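Local coordinates for prophage Lp1 protein 11 (Lactobacillus plantarum WCFS1, PDB 3B7H), which probably binds DNA through a Cro/C1-type helix-turn-helix domain, as phage repressor-like regulators do, at residues A[15-21]-A[59-63]. Residues are numbered along the deposited sequence; the frame is centred on the assembly and turned at random.
Sequences LITQQNL and TLGIS
Two helix C-termini meet side by side, each ended by a Schellman motif, and a glutamine side chain ties one to the other. Helix 4-18 closes with Asn20 at positive phi (56°), a left-handed conformation asparagine tolerates better than most non-glycine residues, Leu21 N bonding Ile16 O and Asn20 N bonding Thr17 O (both 3.1 Å); helix 50-60 closes at Gly61 (phi 74°), where lacking a CB makes this turn easy. Gln19, long and polar at the exposed margin, extends (chi1 m, chi2 t) so that its NE2 donates to Leu60 O at 2.6 Å, satisfying a carbonyl at the helix end. In this Cro/C1-type helix-turn-helix domain, the contact joins helix 4-18 to helix 50-60, while Ile16 also packs on Ile23 and Val26 of helix 23-30. Beneath the bond, buried Leu60 (mt) is the central apolar residue, in register with Ile16 (CA to CA 7.3 Å): Leu60 CD2 lies 3.7 Å from Leu21 CD1, and Leu60 CD1 4.1 Å from Leu15 CB. Beyond Gly61 the chain extends, and Ile62 CD1 meets Leu15 CD1 at 3.5 Å.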
loop_
_atom_site.group_PDB
_atom_site.type_symbol
_atom_site.label_atom_id
_atom_site.label_comp_id
_atom_site.label_asym_id
_atom_site.label_seq_id
_atom_site.Cartn_x
_atom_site.Cartn_y
_atom_site.Cartn_z
ATOM N N LEU A 15 14.994 -5.759 2.308
ATOM C CA LEU A 15 14.686 -6.982 1.573
ATOM C C LEU A 15 15.510 -7.166 0.301
ATOM O O LEU A 15 15.930 -8.281 -0.004
ATOM C CB LEU A 15 13.206 -7.061 1.207
ATOM C CG LEU A 15 12.165 -7.143 2.318
ATOM C CD1 LEU A 15 10.771 -7.164 1.705
ATOM C CD2 LEU A 15 12.391 -8.344 3.218
ATOM N N ILE A 16 15.680 -6.100 -0.464
ATOM C CA ILE A 16 16.535 -6.095 -1.659
ATOM C C ILE A 16 17.950 -6.516 -1.298
ATOM O O ILE A 16 18.560 -7.370 -1.960
ATOM C CB ILE A 16 16.590 -4.690 -2.267
ATOM C CG1 ILE A 16 15.296 -4.370 -2.994
ATOM C CG2 ILE A 16 17.749 -4.528 -3.250
ATOM C CD1 ILE A 16 15.236 -2.930 -3.578
ATOM N N THR A 17 18.467 -5.915 -0.235
ATOM C CA THR A 17 19.826 -6.168 0.237
ATOM C C THR A 17 20.013 -7.615 0.717
ATOM O O THR A 17 21.036 -8.258 0.432
ATOM C CB THR A 17 20.185 -5.169 1.360
ATOM O OG1 THR A 17 20.112 -3.847 0.825
ATOM C CG2 THR A 17 21.589 -5.388 1.874
ATOM N N GLN A 18 19.024 -8.131 1.433
ATOM C CA GLN A 18 19.032 -9.553 1.814
ATOM C C GLN A 18 19.056 -10.493 0.604
ATOM O O GLN A 18 19.615 -11.563 0.691
ATOM C CB GLN A 18 17.852 -9.883 2.743
ATOM C CG GLN A 18 17.974 -9.211 4.116
ATOM C CD GLN A 18 16.787 -9.473 5.042
ATOM O OE1 GLN A 18 15.807 -10.163 4.674
ATOM N NE2 GLN A 18 16.874 -8.921 6.275
ATOM N N GLN A 19 18.510 -10.083 -0.535
ATOM C CA GLN A 19 18.529 -10.942 -1.714
ATOM C C GLN A 19 19.748 -10.714 -2.594
ATOM O O GLN A 19 19.815 -11.263 -3.690
ATOM C CB GLN A 19 17.247 -10.782 -2.551
ATOM C CG GLN A 19 16.012 -11.429 -1.943
ATOM C CD GLN A 19 14.954 -11.795 -2.971
ATOM O OE1 GLN A 19 15.252 -12.070 -4.147
ATOM N NE2 GLN A 19 13.706 -11.819 -2.529
ATOM N N ASN A 20 20.721 -9.940 -2.109
ATOM C CA ASN A 20 21.916 -9.599 -2.889
ATOM C C ASN A 20 21.557 -8.938 -4.235
ATOM O O ASN A 20 22.205 -9.184 -5.257
ATOM C CB ASN A 20 22.819 -10.830 -3.118
ATOM C CG ASN A 20 23.316 -11.498 -1.794
ATOM O OD1 ASN A 20 23.277 -10.910 -0.681
ATOM N ND2 ASN A 20 23.822 -12.733 -1.937
ATOM N N LEU A 21 20.507 -8.116 -4.219
ATOM C CA LEU A 21 20.109 -7.299 -5.364
ATOM C C LEU A 21 20.485 -5.850 -5.056
ATOM O O LEU A 21 20.942 -5.521 -3.964
ATOM C CB LEU A 21 18.594 -7.404 -5.602
ATOM C CG LEU A 21 18.045 -8.757 -6.063
ATOM C CD1 LEU A 21 16.573 -8.897 -5.780
ATOM C CD2 LEU A 21 18.310 -8.929 -7.535
ATOM N N THR A 59 9.104 -9.006 -8.233
ATOM C CA THR A 59 10.523 -9.182 -8.546
ATOM C C THR A 59 11.251 -9.880 -7.416
ATOM O O THR A 59 12.158 -10.682 -7.648
ATOM C CB THR A 59 11.203 -7.822 -8.782
ATOM O OG1 THR A 59 10.609 -7.189 -9.916
ATOM C CG2 THR A 59 12.684 -7.990 -9.020
ATOM N N LEU A 60 10.850 -9.558 -6.192
ATOM C CA LEU A 60 11.430 -10.158 -5.006
ATOM C C LEU A 60 10.925 -11.566 -4.717
ATOM O O LEU A 60 11.531 -12.264 -3.906
ATOM C CB LEU A 60 11.165 -9.272 -3.805
ATOM C CG LEU A 60 11.980 -7.986 -3.770
ATOM C CD1 LEU A 60 11.584 -7.236 -2.534
ATOM C CD2 LEU A 60 13.484 -8.262 -3.761
ATOM N N GLY A 61 9.827 -11.987 -5.372
ATOM C CA GLY A 61 9.221 -13.299 -5.123
ATOM C C GLY A 61 8.455 -13.384 -3.807
ATOM O O GLY A 61 8.308 -14.450 -3.230
ATOM N N ILE A 62 7.974 -12.249 -3.321
ATOM C CA ILE A 62 7.196 -12.217 -2.098
ATOM C C ILE A 62 5.836 -11.621 -2.406
ATOM O O ILE A 62 5.686 -10.902 -3.392
ATOM C CB ILE A 62 7.877 -11.378 -0.994
ATOM C CG1 ILE A 62 8.050 -9.924 -1.408
ATOM C CG2 ILE A 62 9.252 -11.944 -0.641
ATOM C CD1 ILE A 62 8.694 -9.077 -0.317
ATOM N N SER A 63 4.869 -11.912 -1.536
ATOM C CA SER A 63 3.520 -11.332 -1.586
ATOM C C SER A 63 3.547 -9.976 -0.885
ATOM O O SER A 63 4.371 -9.761 0.006
ATOM C CB SER A 63 2.496 -12.240 -0.902
ATOM O OG SER A 63 2.630 -12.231 0.508
#